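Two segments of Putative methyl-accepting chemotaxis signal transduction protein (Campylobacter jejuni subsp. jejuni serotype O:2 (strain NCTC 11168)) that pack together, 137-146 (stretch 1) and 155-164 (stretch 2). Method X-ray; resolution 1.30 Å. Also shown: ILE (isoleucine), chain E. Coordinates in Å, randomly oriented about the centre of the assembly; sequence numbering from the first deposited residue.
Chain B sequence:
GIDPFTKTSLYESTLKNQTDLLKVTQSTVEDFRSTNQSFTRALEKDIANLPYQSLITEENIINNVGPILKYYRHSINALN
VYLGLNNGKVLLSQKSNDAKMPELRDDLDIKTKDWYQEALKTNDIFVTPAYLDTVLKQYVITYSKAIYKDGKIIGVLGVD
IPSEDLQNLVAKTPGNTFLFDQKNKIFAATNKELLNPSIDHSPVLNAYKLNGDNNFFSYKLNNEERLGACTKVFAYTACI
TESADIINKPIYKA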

ATOM      1  N   LYS B 137     -12.191  -2.855 -21.150  1.00 20.22           N
ATOM      2  CA  LYS B 137     -13.435  -2.188 -20.757  1.00 20.53           C
ATOM      3  C   LYS B 137     -13.637  -2.167 -19.241  1.00 24.24           C
ATOM      4  O   LYS B 137     -14.738  -2.404 -18.736  1.00 24.01           O
ATOM      5  CB  LYS B 137     -14.640  -2.810 -21.471  1.00 23.97           C
ATOM      6  CG  LYS B 137     -14.567  -2.702 -22.988  1.00 23.98           C
ATOM      7  CD  LYS B 137     -14.581  -1.247 -23.440  1.00 21.64           C
ATOM      8  CE  LYS B 137     -14.421  -1.130 -24.950  1.00 23.69           C
ATOM      9  NZ  LYS B 137     -14.527   0.284 -25.403  1.00 30.31           N
ATOM     10  N   GLN B 138     -12.552  -1.900 -18.526  1.00 20.80           N
ATOM     11  CA  GLN B 138     -12.622  -1.584 -17.110  1.00 20.03           C
ATOM     12  C   GLN B 138     -12.101  -0.174 -16.943  1.00 18.19           C
ATOM     13  O   GLN B 138     -11.249   0.274 -17.710  1.00 17.21           O
ATOM     14  CB  GLN B 138     -11.750  -2.528 -16.295  1.00 21.54           C
ATOM     15  CG  GLN B 138     -12.194  -3.971 -16.290  1.00 23.44           C
ATOM     16  CD  GLN B 138     -11.306  -4.807 -15.404  1.00 24.48           C
ATOM     17  OE1 GLN B 138     -10.913  -4.369 -14.320  1.00 24.20           O
ATOM     18  NE2 GLN B 138     -10.958  -5.999 -15.865  1.00 25.91           N
ATOM     19  N   TYR B 139     -12.605   0.527 -15.935  1.00 19.49           N
ATOM     20  CA  TYR B 139     -12.089   1.853 -15.643  1.00 18.92           C
ATOM     21  C   TYR B 139     -10.691   1.735 -15.071  1.00 17.70           C
ATOM     22  O   TYR B 139     -10.443   0.950 -14.149  1.00 17.47           O
ATOM     23  CB  TYR B 139     -13.036   2.607 -14.710  1.00 21.36           C
ATOM     24  CG  TYR B 139     -14.380   2.785 -15.365  1.00 25.38           C
ATOM     25  CD1 TYR B 139     -14.610   3.838 -16.238  1.00 27.18           C
ATOM     26  CD2 TYR B 139     -15.403   1.866 -15.157  1.00 28.14           C
ATOM     27  CE1 TYR B 139     -15.833   3.990 -16.863  1.00 32.89           C
ATOM     28  CE2 TYR B 139     -16.626   2.009 -15.779  1.00 34.56           C
ATOM     29  CZ  TYR B 139     -16.834   3.075 -16.629  1.00 34.54           C
ATOM     30  OH  TYR B 139     -18.048   3.221 -17.250  1.00 46.18           O
ATOM     31  N   VAL B 140      -9.767   2.493 -15.654  1.00 16.16           N
ATOM     32  CA  VAL B 140      -8.373   2.437 -15.244  1.00 15.48           C
ATOM     33  C   VAL B 140      -7.799   3.828 -15.041  1.00 15.18           C
ATOM     34  O   VAL B 140      -8.280   4.822 -15.606  1.00 16.55           O
ATOM     35  CB  VAL B 140      -7.482   1.696 -16.279  1.00 15.16           C
ATOM     36  CG1 VAL B 140      -7.898   0.239 -16.415  1.00 16.02           C
ATOM     37  CG2 VAL B 140      -7.535   2.406 -17.627  1.00 17.58           C
ATOM     38  N   ILE B 141      -6.769   3.881 -14.210  1.00 14.31           N
ATOM     39  CA  ILE B 141      -5.890   5.029 -14.146  1.00 13.84           C
ATOM     40  C   ILE B 141      -4.597   4.597 -14.813  1.00 13.44           C
ATOM     41  O   ILE B 141      -4.059   3.512 -14.515  1.00 13.67           O
ATOM     42  CB  ILE B 141      -5.598   5.417 -12.695  1.00 14.90           C
ATOM     43  CG1 ILE B 141      -6.885   5.915 -12.023  1.00 17.27           C
ATOM     44  CG2 ILE B 141      -4.486   6.469 -12.629  1.00 14.54           C
ATOM     45  CD1 ILE B 141      -6.830   5.881 -10.503  1.00 18.60           C
ATOM     46  N   THR B 142      -4.116   5.423 -15.739  1.00 13.58           N
ATOM     47  CA  THR B 142      -2.902   5.121 -16.488  1.00 13.12           C
ATOM     48  C   THR B 142      -1.740   5.992 -16.032  1.00 11.81           C
ATOM     49  O   THR B 142      -1.888   7.215 -15.871  1.00 14.22           O
ATOM     50  CB  THR B 142      -3.126   5.313 -18.000  1.00 13.85           C
ATOM     51  OG1 THR B 142      -4.112   4.379 -18.447  1.00 15.62           O
ATOM     52  CG2 THR B 142      -1.838   5.082 -18.785  1.00 15.05           C
ATOM     53  N   TYR B 143      -0.599   5.344 -15.800  1.00 10.54           N
ATOM     54  CA  TYR B 143       0.645   6.018 -15.498  1.00 10.82           C
ATOM     55  C   TYR B 143       1.490   5.863 -16.739  1.00 10.13           C
ATOM     56  O   TYR B 143       1.729   4.737 -17.180  1.00 11.49           O
ATOM     57  CB  TYR B 143       1.319   5.354 -14.294  1.00 11.53           C
ATOM     58  CG  TYR B 143       0.418   5.372 -13.082  1.00 11.29           C
ATOM     59  CD1 TYR B 143      -0.569   4.408 -12.914  1.00 11.24           C
ATOM     60  CD2 TYR B 143       0.518   6.376 -12.132  1.00 12.10           C
ATOM     61  CE1 TYR B 143      -1.422   4.435 -11.832  1.00 12.72           C
ATOM     62  CE2 TYR B 143      -0.347   6.413 -11.035  1.00 12.66           C
ATOM     63  CZ  TYR B 143      -1.311   5.435 -10.897  1.00 12.71           C
ATOM     64  OH  TYR B 143      -2.168   5.416  -9.826  1.00 15.75           O
ATOM     65  N   SER B 144       1.934   6.962 -17.338  1.00 11.58           N
ATOM     66  CA  SER B 144       2.728   6.857 -18.549  1.00 12.81           C
ATOM     67  C   SER B 144       4.024   7.647 -18.468  1.00 13.47           C
ATOM     68  O   SER B 144       4.145   8.607 -17.695  1.00 14.26           O
ATOM     69  CB  SER B 144       1.926   7.251 -19.790  1.00 15.21           C
ATOM     70  OG  SER B 144       1.498   8.601 -19.713  1.00 15.58           O
ATOM     71  N   LYS B 145       4.998   7.228 -19.267  1.00 12.75           N
ATOM     72  CA  LYS B 145       6.302   7.852 -19.252  1.00 12.79           C
ATOM     73  C   LYS B 145       6.981   7.629 -20.582  1.00 12.68           C
ATOM     74  O   LYS B 145       7.041   6.503 -21.072  1.00 13.05           O
ATOM     75  CB  LYS B 145       7.165   7.277 -18.127  1.00 15.71           C
ATOM     76  CG  LYS B 145       8.503   7.981 -17.985  1.00 22.09           C
ATOM     77  CD  LYS B 145       8.901   8.135 -16.533  1.00 29.13           C
ATOM     78  CE  LYS B 145       9.616   9.460 -16.289  1.00 27.23           C
ATOM     79  NZ  LYS B 145      10.765   9.683 -17.215  1.00 25.20           N
ATOM     80  N   ALA B 146       7.500   8.702 -21.168  1.00 13.28           N
ATOM     81  CA  ALA B 146       8.242   8.583 -22.406  1.00 14.36           C
ATOM     82  C   ALA B 146       9.563   7.907 -22.100  1.00 14.20           C
ATOM     83  O   ALA B 146      10.244   8.260 -21.131  1.00 17.26           O
ATOM     84  CB  ALA B 146       8.471   9.952 -23.025  1.00 16.08           C
ATOM     85  N   GLY B 155       9.547   5.217 -27.241  1.00 15.53           N
ATOM     86  CA  GLY B 155       8.113   5.079 -27.215  1.00 14.76           C
ATOM     87  C   GLY B 155       7.607   5.556 -25.884  1.00 12.54           C
ATOM     88  O   GLY B 155       8.358   6.141 -25.104  1.00 14.68           O
ATOM     89  N   VAL B 156       6.329   5.319 -25.637  1.00 11.85           N
ATOM     90  CA  VAL B 156       5.716   5.715 -24.382  1.00 11.45           C
ATOM     91  C   VAL B 156       5.251   4.474 -23.624  1.00 10.29           C
ATOM     92  O   VAL B 156       4.452   3.682 -24.124  1.00 11.06           O
ATOM     93  CB  VAL B 156       4.540   6.684 -24.595  1.00 13.84           C
ATOM     94  CG1 VAL B 156       3.866   6.979 -23.266  1.00 14.92           C
ATOM     95  CG2 VAL B 156       5.040   7.981 -25.260  1.00 16.24           C
ATOM     96  N   LEU B 157       5.789   4.308 -22.424  1.00  9.41           N
ATOM     97  CA  LEU B 157       5.379   3.245 -21.514  1.00  9.97           C
ATOM     98  C   LEU B 157       4.065   3.616 -20.851  1.00  9.24           C
ATOM     99  O   LEU B 157       3.894   4.763 -20.409  1.00 11.08           O
ATOM    100  CB  LEU B 157       6.441   3.080 -20.442  1.00 10.59           C
ATOM    101  CG  LEU B 157       6.112   2.134 -19.292  1.00 11.93           C
ATOM    102  CD1 LEU B 157       6.061   0.689 -19.784  1.00 14.39           C
ATOM    103  CD2 LEU B 157       7.138   2.297 -18.177  1.00 12.87           C
ATOM    104  N   GLY B 158       3.143   2.660 -20.759  1.00  9.62           N
ATOM    105  CA  GLY B 158       1.916   2.851 -20.016  1.00  9.55           C
ATOM    106  C   GLY B 158       1.647   1.691 -19.077  1.00  9.38           C
ATOM    107  O   GLY B 158       1.928   0.522 -19.398  1.00 10.03           O
ATOM    108  N   VAL B 159       1.121   2.031 -17.904  1.00  9.95           N
ATOM    109  CA  VAL B 159       0.713   1.061 -16.895  1.00  9.36           C
ATOM    110  C   VAL B 159      -0.721   1.377 -16.485  1.00  8.82           C
ATOM    111  O   VAL B 159      -0.994   2.494 -16.022  1.00 10.43           O
ATOM    112  CB  VAL B 159       1.644   1.122 -15.663  1.00 10.12           C
ATOM    113  CG1 VAL B 159       1.129   0.212 -14.552  1.00 11.86           C
ATOM    114  CG2 VAL B 159       3.082   0.768 -16.055  1.00 10.84           C
ATOM    115  N   ASP B 160      -1.631   0.420 -16.669  1.00  9.90           N
ATOM    116  CA  ASP B 160      -3.031   0.621 -16.312  1.00 10.59           C
ATOM    117  C   ASP B 160      -3.343  -0.120 -15.025  1.00 10.48           C
ATOM    118  O   ASP B 160      -3.166  -1.349 -14.940  1.00 11.27           O
ATOM    119  CB  ASP B 160      -3.992   0.086 -17.384  1.00 10.97           C
ATOM    120  CG  ASP B 160      -3.886   0.801 -18.720  1.00 12.99           C
ATOM    121  OD1 ASP B 160      -3.271   1.881 -18.809  1.00 12.72           O
ATOM    122  OD2 ASP B 160      -4.449   0.257 -19.693  1.00 12.43           O
ATOM    123  N   ILE B 161      -3.807   0.626 -14.029  1.00 11.91           N
ATOM    124  CA  ILE B 161      -4.266   0.050 -12.771  1.00 12.35           C
ATOM    125  C   ILE B 161      -5.779   0.304 -12.671  1.00 13.51           C
ATOM    126  O   ILE B 161      -6.219   1.430 -12.848  1.00 14.75           O
ATOM    127  CB  ILE B 161      -3.535   0.700 -11.561  1.00 13.29           C
ATOM    128  CG1 ILE B 161      -2.000   0.678 -11.740  1.00 14.09           C
ATOM    129  CG2 ILE B 161      -3.996   0.062 -10.248  1.00 13.50           C
ATOM    130  CD1 ILE B 161      -1.390  -0.708 -11.850  1.00 14.43           C
ATOM    131  N   PRO B 162      -6.583  -0.740 -12.411  1.00 15.31           N
ATOM    132  CA  PRO B 162      -8.028  -0.497 -12.310  1.00 16.16           C
ATOM    133  C   PRO B 162      -8.337   0.525 -11.221  1.00 16.07           C
ATOM    134  O   PRO B 162      -7.792   0.437 -10.116  1.00 15.85           O
ATOM    135  CB  PRO B 162      -8.593  -1.865 -11.909  1.00 18.58           C
ATOM    136  CG  PRO B 162      -7.585  -2.845 -12.433  1.00 19.94           C
ATOM    137  CD  PRO B 162      -6.251  -2.160 -12.217  1.00 17.23           C
ATOM    138  N   SER B 163      -9.176   1.504 -11.539  1.00 15.72           N
ATOM    139  CA  SER B 163      -9.570   2.482 -10.539  1.00 15.09           C
ATOM    140  C   SER B 163     -10.306   1.807  -9.377  1.00 14.75           C
ATOM    141  O   SER B 163     -10.303   2.316  -8.254  1.00 14.19           O
ATOM    142  CB  SER B 163     -10.381   3.626 -11.157  1.00 22.49           C
ATOM    143  OG  SER B 163     -11.440   3.145 -11.950  1.00 24.26           O
ATOM    144  N   GLU B 164     -10.896   0.645  -9.642  1.00 14.55           N
ATOM    145  CA  GLU B 164     -11.527  -0.153  -8.601  1.00 14.56           C
ATOM    146  C   GLU B 164     -10.547  -0.531  -7.483  1.00 14.61           C
ATOM    147  O   GLU B 164     -10.957  -0.703  -6.336  1.00 15.27           O
ATOM    148  CB  GLU B 164     -12.184  -1.397  -9.209  1.00 18.25           C
ATOM    149  CG  GLU B 164     -13.073  -2.160  -8.245  1.00 19.82           C
ATOM    150  CD  GLU B 164     -13.790  -3.323  -8.901  1.00 23.13           C
ATOM    151  OE1 GLU B 164     -13.579  -3.561 -10.108  1.00 24.15           O
ATOM    152  OE2 GLU B 164     -14.569  -3.997  -8.201  1.00 28.38           O
TER
HETATM  153  N   ILE E 301      -5.677   1.735 -21.600  1.00 18.04           N
HETATM  154  CA  ILE E 301      -5.010   2.148 -22.824  1.00 18.60           C
HETATM  155  C   ILE E 301      -6.035   2.844 -23.709  1.00 19.77           C
HETATM  156  O   ILE E 301      -5.690   3.650 -24.565  1.00 22.92           O
HETATM  157  CB  ILE E 301      -4.345   0.947 -23.547  1.00 16.76           C
HETATM  158  CG1 ILE E 301      -3.377   1.451 -24.622  1.00 19.03           C
HETATM  159  CG2 ILE E 301      -5.385   0.000 -24.129  1.00 21.05           C
HETATM  160  CD1 ILE E 301      -2.477   0.371 -25.199  1.00 21.36           C
HETATM  161  OXT ILE E 301      -7.239   2.629 -23.547  1.00 19.87           O
HETATM  162  O   HOH W   1     -12.617  -2.731 -12.656  1.00 23.45           O
HETATM  163  O   HOH W   2     -11.963  -0.192 -12.294  1.00 18.45           O

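Neighbouring antiparallel strands illustrate a general rule: the backbone sets the register, and the side-chain rotamers then decide what each face of the sheet can do. In this chemotaxis signal transduction protein, strand 139-146 runs against strand 155-162, and the two stretches bury 720 Å² between them. Three residue pairs carry the paired hydrogen bonds of an antiparallel ladder. Ile141 N donates to Ile161 O and Ile161 N to Ile141 O, each at 2.9 Å; Tyr143 N to Val159 O and Val159 N to Tyr143 O repeat the pattern at 2.9 Å, as do Lys145 N to Leu157 O and Leu157 N to Lys145 O. Between these pairs the chains draw closer, and CA-H...O contacts fill the gaps, among them Ser144 CA to Leu157 O at 3.0 Å and Thr142 CA to Val159 O at 3.3 Å.

Alternation sends Thr142, Ser144, Ala146, Val156 and Asp160 to one face. Here the decisive pair is Thr142 and Asp160, which face each other in a non-hydrogen-bonded position, with their CA atoms 4.5 Å apart. Both adopt chi1 m, and Asp160 has chi2 near -14°; in this arrangement Thr142 OG1 donates to Asp160 OD1 at 2.7 Å. The other carboxylate oxygen, OD2, accepts a hydrogen bond from N of the bound isoleucine, also at 2.7 Å. A short, branched acid suits this buried place, since one oxygen can be braced by the neighbouring strand while the other meets the ligand's amino group. Farther along, Ser144 lies across from Gly158, which adds no side chain to this face, and Ser144 CB instead approaches Val156 CG1 at 4.0 Å; Val156 holds chi1 t.

The face bearing Ile141, Tyr143, Val159 and Ile161 is largely apolar. Tyr143, with chi1 m and chi2 of 83°, carries its ring past the directly paired Val159 to the next residue on this face of the partner strand, so that Tyr143 CE1 lies 3.8 Å from Ile161 CG1. Ile161 is m at both chi1 and chi2. Beta-branched valine and isoleucine are at home in such extended backbone, and the aromatic ring covers apolar surface while its hydroxyl is satisfied elsewhere in the structure. Lys145 starts on the face of Leu157, but its side chain leads away from the partner strand, and NZ is hydrogen-bonded elsewhere in the structure.

At the other end the ladder gives way to a turn of direction. Pro162 sits opposite Val140 in a non-hydrogen-bonded position, where its lack of an amide hydrogen costs this strand pair nothing; its CA approaches Tyr139 O at 3.4 Å, and Ser163 N, the next amide directed at the partner, donates to Tyr139 O at 3.0 Å. Two waters extend this end: one donates to Gln138 OE1 (2.9 Å) and Glu164 OE1 (2.8 Å), while the other donates to Tyr139 O (2.7 Å) and accepts from Glu164 N (3.0 Å). The extended chi1 t, chi2 t form of Glu164 carries its carboxylate out to the first water.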